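Local coordinates for glutathione S-transferase enzyme with thioredoxin-like domain (PDB 4MF7), which probably catalyses the conjugation of glutathione to electrophilic substrates, as a member of the glutathione transferase family, at residues R42-S47 with E68-D73; P131-Q136 with I196-Y201. All blocks are in the same frame, centred on the assembly; numbering follows the deposited sequence.

Overall arrangement
Contact 1 (R42-S47 with E68-D73) and contact 2 (P131-Q136 with I196-Y201) belong to different halves of the glutathione transferase fold. Contact 1 pairs the first two strands of the thioredoxin-like N-terminal domain. Contact 2 ties helix 131-138 to the loop between helices 171-190 and 203-215 in the all-helical part. Their centres are 29 Å apart and their nearest atoms about 15 Å apart, so they do not touch. They lie on opposite sides of the centre of the chain. In this family the thioredoxin-like domain carries most of the glutathione site, which probably holds here too. Contact 2 lies beside the second subunit; contact 1 does not touch it.

Contact 1: R42-S47 with E68-D73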
loop_
_atom_site.group_PDB
_atom_site.type_symbol
_atom_site.label_atom_id
_atom_site.label_comp_id
_atom_site.label_asym_id
_atom_site.label_seq_id
_atom_site.Cartn_x
_atom_site.Cartn_y
_atom_site.Cartn_z
ATOM N N ARG A 42 11.295 -24.297 0.897
ATOM C CA ARG A 42 11.486 -23.025 0.184
ATOM C C ARG A 42 10.209 -22.175 0.218
ATOM O O ARG A 42 9.109 -22.711 0.234
ATOM C CB ARG A 42 11.872 -23.251 -1.283
ATOM C CG ARG A 42 13.154 -24.052 -1.475
ATOM C CD ARG A 42 13.532 -24.176 -2.941
ATOM N NE ARG A 42 14.582 -25.183 -3.102
ATOM C CZ ARG A 42 15.050 -25.591 -4.273
ATOM N NH1 ARG A 42 14.580 -25.075 -5.380
ATOM N NH2 ARG A 42 15.983 -26.514 -4.335
ATOM N N ILE A 43 10.404 -20.853 0.182
ATOM C CA ILE A 43 9.287 -19.900 -0.031
ATOM C C ILE A 43 8.550 -20.292 -1.300
ATOM O O ILE A 43 9.183 -20.500 -2.345
ATOM C CB ILE A 43 9.807 -18.459 -0.118
ATOM C CG1 ILE A 43 10.289 -18.009 1.262
ATOM C CG2 ILE A 43 8.706 -17.502 -0.595
ATOM C CD1 ILE A 43 11.218 -16.824 1.226
ATOM N N GLN A 44 7.227 -20.446 -1.209
ATOM C CA GLN A 44 6.419 -20.709 -2.350
ATOM C C GLN A 44 5.907 -19.369 -2.864
ATOM O O GLN A 44 5.357 -18.579 -2.085
ATOM C CB GLN A 44 5.244 -21.614 -2.019
ATOM C CG GLN A 44 5.651 -22.918 -1.349
ATOM C CD GLN A 44 6.399 -23.836 -2.317
ATOM O OE1 GLN A 44 5.869 -24.211 -3.369
ATOM N NE2 GLN A 44 7.610 -24.174 -1.979
ATOM N N LEU A 45 6.107 -19.122 -4.152
ATOM C CA LEU A 45 5.641 -17.875 -4.808
ATOM C C LEU A 45 4.531 -18.216 -5.798
ATOM O O LEU A 45 4.723 -19.051 -6.689
ATOM C CB LEU A 45 6.799 -17.153 -5.517
ATOM C CG LEU A 45 6.404 -15.948 -6.373
ATOM C CD1 LEU A 45 5.857 -14.814 -5.493
ATOM C CD2 LEU A 45 7.595 -15.444 -7.161
ATOM N N TYR A 46 3.359 -17.583 -5.628
ATOM C CA TYR A 46 2.226 -17.789 -6.520
ATOM C C TYR A 46 1.982 -16.490 -7.237
ATOM O O TYR A 46 1.538 -15.526 -6.623
ATOM C CB TYR A 46 0.986 -18.238 -5.746
ATOM C CG TYR A 46 1.256 -19.373 -4.790
ATOM C CD1 TYR A 46 1.220 -20.705 -5.221
ATOM C CD2 TYR A 46 1.606 -19.126 -3.460
ATOM C CE1 TYR A 46 1.524 -21.745 -4.353
ATOM C CE2 TYR A 46 1.896 -20.167 -2.592
ATOM C CZ TYR A 46 1.832 -21.481 -3.050
ATOM O OH TYR A 46 2.148 -22.524 -2.202
ATOM N N SER A 47 2.288 -16.439 -8.536
ATOM C CA SER A 47 2.417 -15.161 -9.184
ATOM C C SER A 47 2.365 -15.250 -10.692
ATOM O O SER A 47 2.125 -16.313 -11.250
ATOM C CB SER A 47 3.730 -14.512 -8.724
ATOM O OG SER A 47 3.759 -13.133 -9.035
ATOM N N GLU A 68 10.331 -21.176 -4.677
ATOM C CA GLU A 68 9.705 -22.008 -5.667
ATOM C C GLU A 68 8.537 -21.304 -6.321
ATOM O O GLU A 68 7.482 -21.195 -5.703
ATOM C CB GLU A 68 9.226 -23.309 -5.017
ATOM C CG GLU A 68 8.689 -24.329 -6.016
ATOM C CD GLU A 68 8.313 -25.645 -5.356
ATOM O OE1 GLU A 68 8.715 -25.885 -4.184
ATOM O OE2 GLU A 68 7.621 -26.436 -6.015
ATOM N N PRO A 69 8.721 -20.840 -7.583
ATOM C CA PRO A 69 7.658 -20.121 -8.249
ATOM C C PRO A 69 6.596 -20.994 -8.914
ATOM O O PRO A 69 6.891 -22.098 -9.399
ATOM C CB PRO A 69 8.414 -19.301 -9.292
ATOM C CG PRO A 69 9.523 -20.214 -9.706
ATOM C CD PRO A 69 9.955 -20.840 -8.398
ATOM N N HIS A 70 5.371 -20.498 -8.913
ATOM C CA HIS A 70 4.216 -21.142 -9.523
ATOM C C HIS A 70 3.434 -20.084 -10.291
ATOM O O HIS A 70 2.936 -19.133 -9.702
ATOM C CB HIS A 70 3.299 -21.788 -8.487
ATOM C CG HIS A 70 3.981 -22.766 -7.579
ATOM N ND1 HIS A 70 4.167 -24.095 -7.907
ATOM C CD2 HIS A 70 4.552 -22.598 -6.362
ATOM C CE1 HIS A 70 4.795 -24.705 -6.916
ATOM N NE2 HIS A 70 5.052 -23.816 -5.974
ATOM N N ALA A 71 3.315 -20.274 -11.602
ATOM C CA ALA A 71 2.503 -19.402 -12.439
ATOM C C ALA A 71 1.034 -19.683 -12.188
ATOM O O ALA A 71 0.605 -20.830 -12.176
ATOM C CB ALA A 71 2.824 -19.595 -13.921
ATOM N N ILE A 72 0.270 -18.623 -11.984
ATOM C CA ILE A 72 -1.151 -18.712 -11.725
ATOM C C ILE A 72 -1.847 -18.306 -13.028
ATOM O O ILE A 72 -1.738 -17.167 -13.461
ATOM C CB ILE A 72 -1.534 -17.793 -10.545
ATOM C CG1 ILE A 72 -0.720 -18.170 -9.290
ATOM C CG2 ILE A 72 -3.021 -17.857 -10.249
ATOM C CD1 ILE A 72 -0.873 -19.588 -8.807
ATOM N N ASP A 73 -2.513 -19.261 -13.672
ATOM C CA ASP A 73 -3.092 -19.039 -15.012
ATOM C C ASP A 73 -4.438 -18.317 -14.910
ATOM O O ASP A 73 -5.474 -18.940 -14.645
ATOM C CB ASP A 73 -3.239 -20.386 -15.749
ATOM C CG ASP A 73 -3.507 -20.235 -17.252
ATOM O OD1 ASP A 73 -3.853 -19.125 -17.717
ATOM O OD2 ASP A 73 -3.380 -21.256 -17.968
#
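Q44 is turned toward E68 and H70 by a bend at its second torsion (chi2 -69°), which brings its amide nearer to strand 67-71. E68 meets it with an extended chain, its CG anti to the backbone N (chi1 -173°). The two side chains lie side by side, with amide and carboxylate planes 82° apart. Q44 NE2 gives a hydrogen bond to E68 OE1 at 3.0 Å, reaching the oxygen from above the carboxylate plane. The E68 carboxylate is also held by two backbone N atoms, OE2 by Q38 N and OE1 by H39 N. Q44 NE2 also binds R42 O. At the oxygen end of the amide, H70 NE2 donates to Q44 OE1 at 2.8 Å, almost in the plane of the imidazole. Three bonds thus fix the rotation of the Q44 amide.

The Y46 and H70 rings run side by side at 15° between planes. They are slid apart and barely overlap, with Y46 CE1 3.7 Å from H70 CD2. I72 CD1 touches Y46 CB at 3.8 Å and sits at the edge of that ring.

Parallel backbone bonds join the strands. E68 N binds I43 O, L45 N binds E68 O, H70 N binds L45 O at 2.7 Å, and S47 N binds H70 O at 3.0 Å. A last bond from I72 N to S47 O at 3.1 Å carries the pairing just past the strand end.

The two strands and helix 53-63 between them form the beta-alpha-beta unit of the thioredoxin-like fold. Helix 53-63 packs on L45, and helix 82-87 on Y46 and I72. Strand 67-71 is an outermost strand of the sheet within this chain, and strand 95-98 runs antiparallel along the other edge of strand 43-47.

Contact 2: P131-Q136 with I196-Y201; sequences PARRWQ and IMDADY
R133 makes the polar part of this contact, reaching from helix 131-138 to M197 and D200. Its NH1 forms a salt bridge with D200 OD2 at 2.7 Å. The bond is nearly straight, 173° at the hydrogen. It uses the anti side of the carboxylate, whose plane is 39° from that of the guanidinium. A bend at chi3 (55°) turns the end of the arginine toward the loop.

The second hydrogen bond runs from R133 NH1 to M197 O at 2.9 Å. Both acceptors lie at the edge of the guanidinium, close to its plane. M197 O also accepts D200 N within the type II' turn M197-D200. The two donors come to this oxygen from opposite faces of the carbonyl plane. Through its two bonds R133 grips the turn at its first and last residues. With an alanine here, the D200 carboxylate would probably lose its charged mate and M197 O one of its two donors.

R133 NE and D198 OD2 are oppositely charged and 4.5 Å apart, too far for a salt bridge. D198 OD2 is itself salt-bridged to R193.

The apolar part belongs to M197. Its chain is bent at chi2 and chi3, and its methyl CE rests 3.7 Å from Q136 CB. CE also lies 3.4 Å from the backbone O of R133.

The loop is backed by helix 171-190, where R189 touches M197, and it leads into helix 203-215. Another face of helix 131-138 meets the second subunit, where the W135 ring meets Y118 of that subunit edge-to-face (T-shaped).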
loop_
_atom_site.group_PDB
_atom_site.type_symbol
_atom_site.label_atom_id
_atom_site.label_comp_id
_atom_site.label_asym_id
_atom_site.label_seq_id
_atom_site.Cartn_x
_atom_site.Cartn_y
_atom_site.Cartn_z
ATOM N N PRO A 131 16.370 5.371 10.510
ATOM C CA PRO A 131 14.924 5.244 10.769
ATOM C C PRO A 131 14.015 6.187 9.945
ATOM O O PRO A 131 13.002 5.730 9.379
ATOM C CB PRO A 131 14.821 5.538 12.271
ATOM C CG PRO A 131 16.127 5.082 12.821
ATOM C CD PRO A 131 17.143 5.407 11.771
ATOM N N ALA A 132 14.338 7.469 9.863
ATOM C CA ALA A 132 13.496 8.388 9.087
ATOM C C ALA A 132 13.405 7.944 7.601
ATOM O O ALA A 132 12.326 7.905 6.995
ATOM C CB ALA A 132 14.007 9.796 9.192
ATOM N N ARG A 133 14.548 7.605 7.025
ATOM C CA ARG A 133 14.597 7.154 5.627
ATOM C C ARG A 133 13.935 5.785 5.413
ATOM O O ARG A 133 13.368 5.534 4.336
ATOM C CB ARG A 133 16.039 7.247 5.080
ATOM C CG ARG A 133 16.420 8.714 4.812
ATOM C CD ARG A 133 17.832 9.025 4.324
ATOM N NE ARG A 133 18.192 8.273 3.119
ATOM C CZ ARG A 133 18.859 7.132 3.157
ATOM N NH1 ARG A 133 19.150 6.475 2.039
ATOM N NH2 ARG A 133 19.234 6.641 4.332
ATOM N N ARG A 134 13.946 4.916 6.421
ATOM C CA ARG A 134 13.168 3.696 6.341
ATOM C C ARG A 134 11.688 4.003 6.177
ATOM O O ARG A 134 11.049 3.409 5.342
ATOM C CB ARG A 134 13.365 2.772 7.533
ATOM C CG ARG A 134 14.780 2.220 7.573
ATOM C CD ARG A 134 15.146 1.684 8.936
ATOM N NE ARG A 134 14.716 0.321 9.097
ATOM C CZ ARG A 134 15.448 -0.753 8.789
ATOM N NH1 ARG A 134 16.675 -0.648 8.264
ATOM N NH2 ARG A 134 14.939 -1.947 9.013
ATOM N N TRP A 135 11.148 4.926 6.971
ATOM C CA TRP A 135 9.731 5.279 6.822
ATOM C C TRP A 135 9.470 5.866 5.452
ATOM O O TRP A 135 8.464 5.515 4.805
ATOM C CB TRP A 135 9.262 6.243 7.941
ATOM C CG TRP A 135 9.268 5.585 9.240
ATOM C CD1 TRP A 135 10.066 5.885 10.320
ATOM C CD2 TRP A 135 8.464 4.490 9.632
ATOM N NE1 TRP A 135 9.803 5.030 11.348
ATOM C CE2 TRP A 135 8.817 4.163 10.962
ATOM C CE3 TRP A 135 7.450 3.768 9.007
ATOM C CZ2 TRP A 135 8.204 3.147 11.643
ATOM C CZ3 TRP A 135 6.872 2.772 9.654
ATOM C CH2 TRP A 135 7.230 2.453 10.974
ATOM N N GLN A 136 10.360 6.725 4.972
ATOM C CA GLN A 136 10.176 7.340 3.678
ATOM C C GLN A 136 10.184 6.308 2.566
ATOM O O GLN A 136 9.446 6.454 1.602
ATOM C CB GLN A 136 11.234 8.401 3.404
ATOM C CG GLN A 136 10.994 9.689 4.169
ATOM C CD GLN A 136 12.030 10.736 3.827
ATOM O OE1 GLN A 136 13.230 10.455 3.841
ATOM N NE2 GLN A 136 11.580 11.947 3.525
ATOM N N ILE A 196 15.875 5.768 -5.580
ATOM C CA ILE A 196 14.818 6.566 -4.992
ATOM C C ILE A 196 15.265 7.088 -3.611
ATOM O O ILE A 196 14.965 8.220 -3.267
ATOM C CB ILE A 196 13.496 5.766 -4.929
ATOM C CG1 ILE A 196 12.924 5.658 -6.355
ATOM C CG2 ILE A 196 12.500 6.392 -3.964
ATOM C CD1 ILE A 196 11.860 4.603 -6.498
ATOM N N MET A 197 15.993 6.254 -2.865
ATOM C CA MET A 197 16.528 6.618 -1.549
ATOM C C MET A 197 18.045 6.886 -1.628
ATOM O O MET A 197 18.839 6.385 -0.820
ATOM C CB MET A 197 16.213 5.556 -0.522
ATOM C CG MET A 197 14.742 5.200 -0.413
ATOM S SD MET A 197 13.644 6.611 -0.127
ATOM C CE MET A 197 14.198 7.183 1.502
ATOM N N ASP A 198 18.416 7.677 -2.616
ATOM C CA ASP A 198 19.793 8.186 -2.773
ATOM C C ASP A 198 20.753 7.063 -3.053
ATOM O O ASP A 198 20.592 6.356 -4.057
ATOM C CB ASP A 198 20.190 9.029 -1.554
ATOM C CG ASP A 198 19.436 10.321 -1.505
ATOM O OD1 ASP A 198 19.858 11.299 -2.161
ATOM O OD2 ASP A 198 18.406 10.349 -0.822
ATOM N N ALA A 199 21.765 6.889 -2.196
ATOM C CA ALA A 199 22.800 5.894 -2.459
ATOM C C ALA A 199 22.331 4.488 -2.209
ATOM O O ALA A 199 22.968 3.542 -2.639
ATOM C CB ALA A 199 24.061 6.188 -1.630
ATOM N N ASP A 200 21.228 4.337 -1.484
ATOM C CA ASP A 200 20.737 3.027 -1.082
ATOM C C ASP A 200 19.733 2.458 -2.076
ATOM O O ASP A 200 18.694 3.062 -2.308
ATOM C CB ASP A 200 20.028 3.142 0.270
ATOM C CG ASP A 200 20.994 3.388 1.430
ATOM O OD1 ASP A 200 22.078 2.781 1.469
ATOM O OD2 ASP A 200 20.656 4.194 2.302
ATOM N N TYR A 201 20.038 1.292 -2.632
ATOM C CA TYR A 201 19.055 0.541 -3.413
ATOM C C TYR A 201 18.134 -0.187 -2.462
ATOM O O TYR A 201 18.570 -0.947 -1.561
ATOM C CB TYR A 201 19.759 -0.423 -4.366
ATOM C CG TYR A 201 18.899 -1.343 -5.186
ATOM C CD1 TYR A 201 18.374 -0.926 -6.375
ATOM C CD2 TYR A 201 18.695 -2.676 -4.808
ATOM C CE1 TYR A 201 17.640 -1.774 -7.183
ATOM C CE2 TYR A 201 17.948 -3.528 -5.595
ATOM C CZ TYR A 201 17.425 -3.075 -6.791
ATOM O OH TYR A 201 16.711 -3.915 -7.602
#